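Side-chain contacts in putative c-1-tetrahydrofolate synthase, cytoplasmic (Leishmania major, PDB 4A26), which probably catalyses both the NAD(P)-dependent oxidation of methylenetetrahydrofolate and the hydrolysis of the resulting methenyl form in one-carbon metabolism: residues Leu57-Ala62 against Ser69-Leu74; Pro180-Leu185 against Ala190-Val195; Ala16-Glu21 against Leu156-Ile161. One frame throughout, in Å; residues are numbered along the deposited sequence.

Interaction 1: Leu57-Ala62 against Ser69-Leu74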
loop_
_atom_site.group_PDB
_atom_site.type_symbol
_atom_site.label_atom_id
_atom_site.label_comp_id
_atom_site.label_asym_id
_atom_site.label_seq_id
_atom_site.Cartn_x
_atom_site.Cartn_y
_atom_site.Cartn_z
ATOM N N LEU A 57 28.565 6.013 -7.895
ATOM C CA LEU A 57 28.515 4.741 -7.162
ATOM C C LEU A 57 27.542 3.732 -7.763
ATOM O O LEU A 57 27.856 2.548 -7.847
ATOM C CB LEU A 57 28.141 4.968 -5.693
ATOM C CG LEU A 57 29.212 5.514 -4.746
ATOM C CD1 LEU A 57 28.611 5.692 -3.357
ATOM C CD2 LEU A 57 30.434 4.604 -4.691
ATOM N N LYS A 58 26.359 4.192 -8.161
ATOM C CA LYS A 58 25.382 3.312 -8.803
ATOM C C LYS A 58 25.923 2.800 -10.133
ATOM O O LYS A 58 25.801 1.616 -10.435
ATOM C CB LYS A 58 24.049 4.032 -9.033
ATOM C CG LYS A 58 23.279 4.362 -7.765
ATOM C CD LYS A 58 22.049 5.208 -8.071
ATOM C CE LYS A 58 21.412 5.748 -6.801
ATOM N NZ LYS A 58 20.111 6.436 -7.064
ATOM N N HIS A 59 26.531 3.692 -10.913
ATOM C CA HIS A 59 27.040 3.339 -12.239
ATOM C C HIS A 59 28.284 2.460 -12.181
ATOM O O HIS A 59 28.530 1.681 -13.100
ATOM C CB HIS A 59 27.305 4.596 -13.085
ATOM C CG HIS A 59 26.057 5.303 -13.517
ATOM N ND1 HIS A 59 24.943 4.633 -13.980
ATOM C CD2 HIS A 59 25.748 6.619 -13.566
ATOM C CE1 HIS A 59 24.000 5.505 -14.288
ATOM N NE2 HIS A 59 24.461 6.717 -14.044
ATOM N N LYS A 60 29.061 2.578 -11.105
ATOM C CA LYS A 60 30.218 1.701 -10.896
ATOM C C LYS A 60 29.735 0.284 -10.569
ATOM O O LYS A 60 30.221 -0.691 -11.140
ATOM C CB LYS A 60 31.134 2.246 -9.793
ATOM C CG LYS A 60 32.618 1.868 -9.960
ATOM C CD LYS A 60 33.549 2.988 -9.463
ATOM C CE LYS A 60 34.998 2.819 -9.943
ATOM N NZ LYS A 60 35.847 1.978 -9.036
ATOM N N ALA A 61 28.759 0.177 -9.670
ATOM C CA ALA A 61 28.134 -1.109 -9.363
ATOM C C ALA A 61 27.565 -1.752 -10.629
ATOM O O ALA A 61 27.720 -2.953 -10.845
ATOM C CB ALA A 61 27.040 -0.935 -8.322
ATOM N N ALA A 62 26.915 -0.942 -11.463
ATOM C CA ALA A 62 26.374 -1.407 -12.741
ATOM C C ALA A 62 27.476 -1.880 -13.694
ATOM O O ALA A 62 27.267 -2.804 -14.477
ATOM C CB ALA A 62 25.544 -0.307 -13.399
ATOM N N SER A 69 25.290 1.587 -18.947
ATOM C CA SER A 69 24.998 2.723 -18.087
ATOM C C SER A 69 24.638 3.925 -18.946
ATOM O O SER A 69 25.286 4.174 -19.961
ATOM C CB SER A 69 26.212 3.041 -17.213
ATOM O OG SER A 69 25.820 3.301 -15.881
ATOM N N PHE A 70 23.601 4.658 -18.545
ATOM C CA PHE A 70 23.154 5.827 -19.291
ATOM C C PHE A 70 22.970 7.024 -18.372
ATOM O O PHE A 70 21.943 7.152 -17.709
ATOM C CB PHE A 70 21.855 5.522 -20.033
ATOM C CG PHE A 70 22.004 4.481 -21.099
ATOM C CD1 PHE A 70 22.434 4.826 -22.371
ATOM C CD2 PHE A 70 21.723 3.148 -20.827
ATOM C CE1 PHE A 70 22.577 3.861 -23.356
ATOM C CE2 PHE A 70 21.863 2.180 -21.805
ATOM C CZ PHE A 70 22.292 2.537 -23.070
ATOM N N ASN A 71 23.974 7.897 -18.333
ATOM C CA ASN A 71 23.890 9.117 -17.540
ATOM C C ASN A 71 23.507 10.299 -18.417
ATOM O O ASN A 71 24.205 10.615 -19.387
ATOM C CB ASN A 71 25.212 9.402 -16.821
ATOM C CG ASN A 71 25.094 10.544 -15.806
ATOM O OD1 ASN A 71 24.025 10.767 -15.216
ATOM N ND2 ASN A 71 26.191 11.272 -15.602
ATOM N N VAL A 72 22.385 10.927 -18.078
ATOM C CA VAL A 72 21.943 12.156 -18.716
ATOM C C VAL A 72 22.132 13.294 -17.718
ATOM O O VAL A 72 21.548 13.267 -16.634
ATOM C CB VAL A 72 20.461 12.067 -19.112
ATOM C CG1 VAL A 72 19.988 13.375 -19.719
ATOM C CG2 VAL A 72 20.236 10.913 -20.080
ATOM N N GLU A 73 22.956 14.279 -18.075
ATOM C CA GLU A 73 23.222 15.423 -17.198
ATOM C C GLU A 73 22.658 16.713 -17.784
ATOM O O GLU A 73 23.207 17.259 -18.738
ATOM C CB GLU A 73 24.723 15.575 -16.943
ATOM C CG GLU A 73 25.385 14.318 -16.385
ATOM C CD GLU A 73 26.811 14.548 -15.922
ATOM O OE1 GLU A 73 27.134 15.694 -15.545
ATOM O OE2 GLU A 73 27.605 13.581 -15.928
ATOM N N LEU A 74 21.557 17.188 -17.203
ATOM C CA LEU A 74 20.889 18.405 -17.661
ATOM C C LEU A 74 21.335 19.611 -16.832
ATOM O O LEU A 74 21.674 19.461 -15.655
ATOM C CB LEU A 74 19.369 18.247 -17.566
ATOM C CG LEU A 74 18.747 17.092 -18.357
ATOM C CD1 LEU A 74 17.261 16.999 -18.062
ATOM C CD2 LEU A 74 18.990 17.245 -19.854
#

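Interaction 2: Pro180-Leu185 against Ala190-Val195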
loop_
_atom_site.group_PDB
_atom_site.type_symbol
_atom_site.label_atom_id
_atom_site.label_comp_id
_atom_site.label_asym_id
_atom_site.label_seq_id
_atom_site.Cartn_x
_atom_site.Cartn_y
_atom_site.Cartn_z
ATOM N N PRO A 180 6.746 0.841 2.713
ATOM C CA PRO A 180 6.932 -0.318 1.851
ATOM C C PRO A 180 7.391 -1.578 2.589
ATOM O O PRO A 180 6.834 -2.651 2.350
ATOM C CB PRO A 180 7.995 0.137 0.843
ATOM C CG PRO A 180 8.497 1.447 1.316
ATOM C CD PRO A 180 7.498 2.017 2.243
ATOM N N VAL A 181 8.379 -1.453 3.479
ATOM C CA VAL A 181 8.912 -2.622 4.188
ATOM C C VAL A 181 7.874 -3.268 5.104
ATOM O O VAL A 181 7.900 -4.479 5.303
ATOM C CB VAL A 181 10.188 -2.307 5.018
ATOM C CG1 VAL A 181 9.860 -1.484 6.248
ATOM C CG2 VAL A 181 10.866 -3.600 5.436
ATOM N N ALA A 182 6.966 -2.465 5.654
ATOM C CA ALA A 182 5.884 -2.994 6.477
ATOM C C ALA A 182 4.981 -3.918 5.664
ATOM O O ALA A 182 4.528 -4.943 6.170
ATOM C CB ALA A 182 5.074 -1.869 7.090
ATOM N N ALA A 183 4.736 -3.564 4.405
ATOM C CA ALA A 183 3.881 -4.372 3.534
ATOM C C ALA A 183 4.611 -5.604 3.012
ATOM O O ALA A 183 3.991 -6.636 2.785
ATOM C CB ALA A 183 3.369 -3.544 2.377
ATOM N N LEU A 184 5.923 -5.494 2.808
ATOM C CA LEU A 184 6.718 -6.629 2.347
ATOM C C LEU A 184 6.764 -7.715 3.424
ATOM O O LEU A 184 6.658 -8.900 3.115
ATOM C CB LEU A 184 8.133 -6.189 1.958
ATOM C CG LEU A 184 8.248 -5.270 0.728
ATOM C CD1 LEU A 184 9.648 -4.658 0.625
ATOM C CD2 LEU A 184 7.894 -6.010 -0.557
ATOM N N LEU A 185 6.894 -7.303 4.682
ATOM C CA LEU A 185 6.853 -8.232 5.809
ATOM C C LEU A 185 5.485 -8.904 5.984
ATOM O O LEU A 185 5.418 -10.086 6.323
ATOM C CB LEU A 185 7.251 -7.523 7.110
ATOM C CG LEU A 185 8.728 -7.146 7.266
ATOM C CD1 LEU A 185 8.949 -6.445 8.594
ATOM C CD2 LEU A 185 9.629 -8.372 7.153
ATOM N N ALA A 190 4.377 -12.136 8.140
ATOM C CA ALA A 190 4.648 -11.649 9.484
ATOM C C ALA A 190 3.495 -10.728 9.836
ATOM O O ALA A 190 2.940 -10.069 8.960
ATOM C CB ALA A 190 5.969 -10.897 9.535
ATOM N N THR A 191 3.113 -10.701 11.105
ATOM C CA THR A 191 2.045 -9.825 11.545
ATOM C C THR A 191 2.701 -8.512 11.944
ATOM O O THR A 191 3.536 -8.481 12.845
ATOM C CB THR A 191 1.238 -10.457 12.685
ATOM O OG1 THR A 191 0.738 -11.731 12.251
ATOM C CG2 THR A 191 0.073 -9.576 13.071
ATOM N N VAL A 192 2.340 -7.438 11.240
ATOM C CA VAL A 192 3.107 -6.195 11.284
ATOM C C VAL A 192 2.376 -5.063 12.002
ATOM O O VAL A 192 1.180 -4.856 11.800
ATOM C CB VAL A 192 3.473 -5.723 9.861
ATOM C CG1 VAL A 192 4.576 -4.658 9.909
ATOM C CG2 VAL A 192 3.904 -6.910 8.992
ATOM N N THR A 193 3.117 -4.342 12.844
ATOM C CA THR A 193 2.652 -3.102 13.465
ATOM C C THR A 193 3.599 -1.960 13.095
ATOM O O THR A 193 4.817 -2.078 13.257
ATOM C CB THR A 193 2.640 -3.216 14.990
ATOM O OG1 THR A 193 1.948 -4.410 15.374
ATOM C CG2 THR A 193 1.971 -2.006 15.611
ATOM N N ILE A 194 3.037 -0.859 12.603
ATOM C CA ILE A 194 3.838 0.290 12.188
ATOM C C ILE A 194 3.769 1.363 13.264
ATOM O O ILE A 194 2.729 1.967 13.472
ATOM C CB ILE A 194 3.355 0.867 10.840
ATOM C CG1 ILE A 194 3.407 -0.214 9.752
ATOM C CG2 ILE A 194 4.219 2.053 10.427
ATOM C CD1 ILE A 194 2.491 0.057 8.579
ATOM N N VAL A 195 4.881 1.575 13.961
ATOM C CA VAL A 195 4.979 2.637 14.956
ATOM C C VAL A 195 5.424 3.932 14.272
ATOM O O VAL A 195 6.248 3.902 13.342
ATOM C CB VAL A 195 5.971 2.271 16.081
ATOM C CG1 VAL A 195 6.017 3.374 17.123
ATOM C CG2 VAL A 195 5.584 0.950 16.726
#

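Interaction 3: Ala16-Glu21 against Leu156-Ile161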
loop_
_atom_site.group_PDB
_atom_site.type_symbol
_atom_site.label_atom_id
_atom_site.label_comp_id
_atom_site.label_asym_id
_atom_site.label_seq_id
_atom_site.Cartn_x
_atom_site.Cartn_y
_atom_site.Cartn_z
ATOM N N ALA A 16 27.677 -7.972 -1.644
ATOM C CA ALA A 16 28.807 -8.417 -2.461
ATOM C C ALA A 16 28.495 -9.742 -3.147
ATOM O O ALA A 16 28.766 -9.905 -4.336
ATOM C CB ALA A 16 30.058 -8.548 -1.609
ATOM N N ALA A 17 27.922 -10.677 -2.392
ATOM C CA ALA A 17 27.491 -11.958 -2.942
ATOM C C ALA A 17 26.444 -11.764 -4.037
ATOM O O ALA A 17 26.482 -12.444 -5.064
ATOM C CB ALA A 17 26.933 -12.845 -1.843
ATOM N N ILE A 18 25.515 -10.835 -3.811
ATOM C CA ILE A 18 24.453 -10.553 -4.771
ATOM C C ILE A 18 25.002 -9.943 -6.062
ATOM O O ILE A 18 24.598 -10.344 -7.154
ATOM C CB ILE A 18 23.364 -9.640 -4.163
ATOM C CG1 ILE A 18 22.482 -10.452 -3.211
ATOM C CG2 ILE A 18 22.502 -9.023 -5.253
ATOM C CD1 ILE A 18 21.564 -9.618 -2.356
ATOM N N ARG A 19 25.930 -8.996 -5.945
ATOM C CA ARG A 19 26.567 -8.411 -7.130
ATOM C C ARG A 19 27.230 -9.480 -7.993
ATOM O O ARG A 19 27.143 -9.433 -9.222
ATOM C CB ARG A 19 27.590 -7.339 -6.742
ATOM C CG ARG A 19 26.965 -6.048 -6.220
ATOM C CD ARG A 19 27.954 -4.889 -6.241
ATOM N NE ARG A 19 29.110 -5.114 -5.376
ATOM C CZ ARG A 19 29.104 -5.000 -4.048
ATOM N NH1 ARG A 19 27.993 -4.669 -3.400
ATOM N NH2 ARG A 19 30.215 -5.224 -3.354
ATOM N N SER A 20 27.879 -10.447 -7.345
ATOM C CA SER A 20 28.497 -11.577 -8.046
ATOM C C SER A 20 27.457 -12.426 -8.773
ATOM O O SER A 20 27.673 -12.845 -9.909
ATOM C CB SER A 20 29.274 -12.456 -7.066
ATOM O OG SER A 20 29.733 -13.637 -7.698
ATOM N N GLU A 21 26.336 -12.682 -8.105
ATOM C CA GLU A 21 25.243 -13.448 -8.697
ATOM C C GLU A 21 24.640 -12.729 -9.901
ATOM O O GLU A 21 24.374 -13.356 -10.931
ATOM C CB GLU A 21 24.162 -13.721 -7.655
ATOM C CG GLU A 21 24.600 -14.702 -6.587
ATOM C CD GLU A 21 23.791 -14.596 -5.309
ATOM O OE1 GLU A 21 22.680 -14.019 -5.324
ATOM O OE2 GLU A 21 24.273 -15.104 -4.275
ATOM N N LEU A 156 17.095 -10.517 5.741
ATOM C CA LEU A 156 16.480 -11.526 6.607
ATOM C C LEU A 156 16.514 -12.910 5.966
ATOM O O LEU A 156 17.066 -13.844 6.537
ATOM C CB LEU A 156 15.035 -11.140 6.940
ATOM C CG LEU A 156 14.839 -9.843 7.732
ATOM C CD1 LEU A 156 13.384 -9.425 7.703
ATOM C CD2 LEU A 156 15.320 -9.999 9.164
ATOM N N LYS A 157 15.928 -13.028 4.775
ATOM C CA LYS A 157 15.899 -14.291 4.029
ATOM C C LYS A 157 17.269 -14.950 3.964
ATOM O O LYS A 157 17.399 -16.160 4.169
ATOM C CB LYS A 157 15.414 -14.057 2.596
ATOM C CG LYS A 157 13.915 -13.826 2.450
ATOM C CD LYS A 157 13.508 -13.867 0.980
ATOM C CE LYS A 157 12.009 -14.025 0.800
ATOM N NZ LYS A 157 11.295 -12.754 1.068
ATOM N N ARG A 158 18.282 -14.138 3.669
ATOM C CA ARG A 158 19.643 -14.628 3.479
ATOM C C ARG A 158 20.372 -14.959 4.776
ATOM O O ARG A 158 21.398 -15.629 4.744
ATOM C CB ARG A 158 20.453 -13.631 2.648
ATOM C CG ARG A 158 20.169 -13.750 1.162
ATOM C CD ARG A 158 21.011 -12.799 0.351
ATOM N NE ARG A 158 21.279 -13.325 -0.985
ATOM C CZ ARG A 158 22.320 -14.091 -1.305
ATOM N NH1 ARG A 158 23.221 -14.451 -0.393
ATOM N NH2 ARG A 158 22.460 -14.506 -2.556
ATOM N N CYS A 159 19.850 -14.490 5.904
ATOM C CA CYS A 159 20.349 -14.901 7.217
ATOM C C CYS A 159 19.536 -16.058 7.798
ATOM O O CYS A 159 19.808 -16.518 8.906
ATOM C CB CYS A 159 20.343 -13.718 8.185
ATOM S SG CYS A 159 21.637 -12.519 7.853
ATOM N N GLY A 160 18.544 -16.526 7.044
ATOM C CA GLY A 160 17.696 -17.630 7.475
ATOM C C GLY A 160 16.660 -17.201 8.493
ATOM O O GLY A 160 16.050 -18.043 9.160
ATOM N N ILE A 161 16.454 -15.891 8.609
ATOM C CA ILE A 161 15.539 -15.346 9.596
ATOM C C ILE A 161 14.103 -15.509 9.106
ATOM O O ILE A 161 13.716 -14.938 8.081
ATOM C CB ILE A 161 15.850 -13.868 9.898
ATOM C CG1 ILE A 161 17.259 -13.747 10.494
ATOM C CG2 ILE A 161 14.819 -13.288 10.854
ATOM C CD1 ILE A 161 17.712 -12.329 10.742
#

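Interaction 1: Leu57-Ala62 against Ser69-Leu74
With chi1 at -70°, the CG of H59 stands anti to its carbonyl carbon, carrying the imidazole off the helix toward S69 and N71. On the strand, N71 sets CG opposite its own backbone N (chi1 -171°), which leaves CB as the part nearest the histidine. H59 supplies most of the helix's share of this small contact. Its ND1 lies 2.5 Å from S69 OG, and the hydroxyl comes in obliquely to the ring plane. On the other ring nitrogen, NE2, N71 CB approaches to 3.9 Å; the histidine and asparagine side chains cross at about a right angle, their ring and amide planes 52° apart. The two segments belong to a beta-alpha-beta unit of the catalytic domain, in which helix 49-64 joins the parallel neighbours 39-45 and 68-74, and the helix runs back nearly antiparallel to strand 68-74, the short axes 9.3 Å apart. S42 on strand 39-45 fixes the polar end of the ring: its OG is hydrogen-bonded to H59 NE2 and weakly to N71 OD1, tying helix and both strands to one hydroxyl. A62, one turn farther along the helix, adds only a loose touch, CB to S69 OG at 4.4 Å. Its methyl also packs on L286 of helix 279-297, while H59 and S69 lie nearer the surface.

Interaction 2: Pro180-Leu185 against Ala190-Val195
A182 and L185 present successive turns of helix 178-187 to A190, V192 and I194 in the NAD(P)-binding domain, a Rossmann fold. The contact joins the last two elements of a beta-alpha-beta unit formed by strand 167-171, this helix and strand 191-195. Helix and strand run almost antiparallel, with their short axes 8.1 Å apart; the small A182 probably helps to permit this approach. V192 holds CG1 anti to its backbone N (chi1 -165°) and CG2 anti to its carbonyl carbon, and the two branches part along the helix surface. CG1 meets A182 CB at 4.0 Å, whereas CG2 reaches L185 CB at 3.9 Å and also lies against the carbonyl oxygen of A182. I194 arrives differently. Its CB does not point straight at the helix, but with CG1 anti to the carbonyl carbon (chi1 -58°) and the chain extended beyond it, the CG1-CD1 arm swings over the A182 methyl, I194 CD1 resting 3.5 Å from A182 CB. L185 touches V192 through CB; its branched end leads on to M163. V170 of strand 167-171 touches both V181 and A182, adding to the apolar layer. T191 and T193 turn from the helix, and their hydroxyls bond to the second subunit: T193 OG1 to T193 OG1 of that chain, T191 OG1 to its T199 OG1. The strand pairs antiparallel with a strand of that subunit, continuing the sheet across the dimer. Where the chain comes back from the helix, the A190 methyl sits close to the L185 backbone, and A190 N donates a 2.9 Å hydrogen bond to L185 O, with an N-H...O angle of 155°.

Interaction 3: Ala16-Glu21 against Leu156-Ile161
E21 and R158 form the ionic part of this contact, meeting from opposite directions between helices 11-32 and 147-159. R158 NH2 donates to E21 OE2 at 2.6 Å, on the syn lone pair, in a salt bridge bent to an N-H...O angle of 131°. The other carboxylate oxygen is also near, E21 OE1 lying 2.8 Å from R158 NH2, so the carboxylate faces a single guanidinium nitrogen instead of a pair. The two flat groups are turned 25° apart, and OE2 lies at the guanidinium edge, tilted slightly from its plane. The apolar part comes from the same helical face as E21. I18 lays CG1 over one face of the guanidinium, 3.8 Å from R158 NE, while A17 CB is a more distant neighbour of NH1. Reach depends on the arginine chain: it runs extended from CG to NE, with chi2 at -178°, and spans backbones whose nearest CA atoms, those of I18 and R158, are 10.4 Å apart. Local backbone bonds shape segment 156-161 itself: G160, at positive phi, forms a Schellman motif, with I161 N bonded back to L156 O and G160 N to K157 O. Next to R158, K157 pairs with E188, giving this helix a second charged link. With R158 exposed, solvent probably screens the bridge to E21; one arginine head thus pairs with a carboxylate at its edge while an isoleucine packs over its face, between the catalytic and NAD(P)-binding regions.

In the fold
From the N terminus, helix 11-32 supplies the first half of interaction 3, whose partner follows 135 residues later. Within that long loop, interaction 1 opens and closes over a short connection, fastening helix 49-64 to strand 68-74 of the catalytic domain. Segment 156-161 then completes interaction 3, joining the catalytic and NAD(P)-binding family regions. Interaction 2 follows in series, a local closure between helix 178-187 and strand 191-195, outermost within this chain. None of the loops cross. Interactions 1 and 2 lie on opposite sides of the chain's centre, their centres about 32 Å apart; interaction 3 touches interaction 2, with L156 CD1 3.9 Å from L185 CD2.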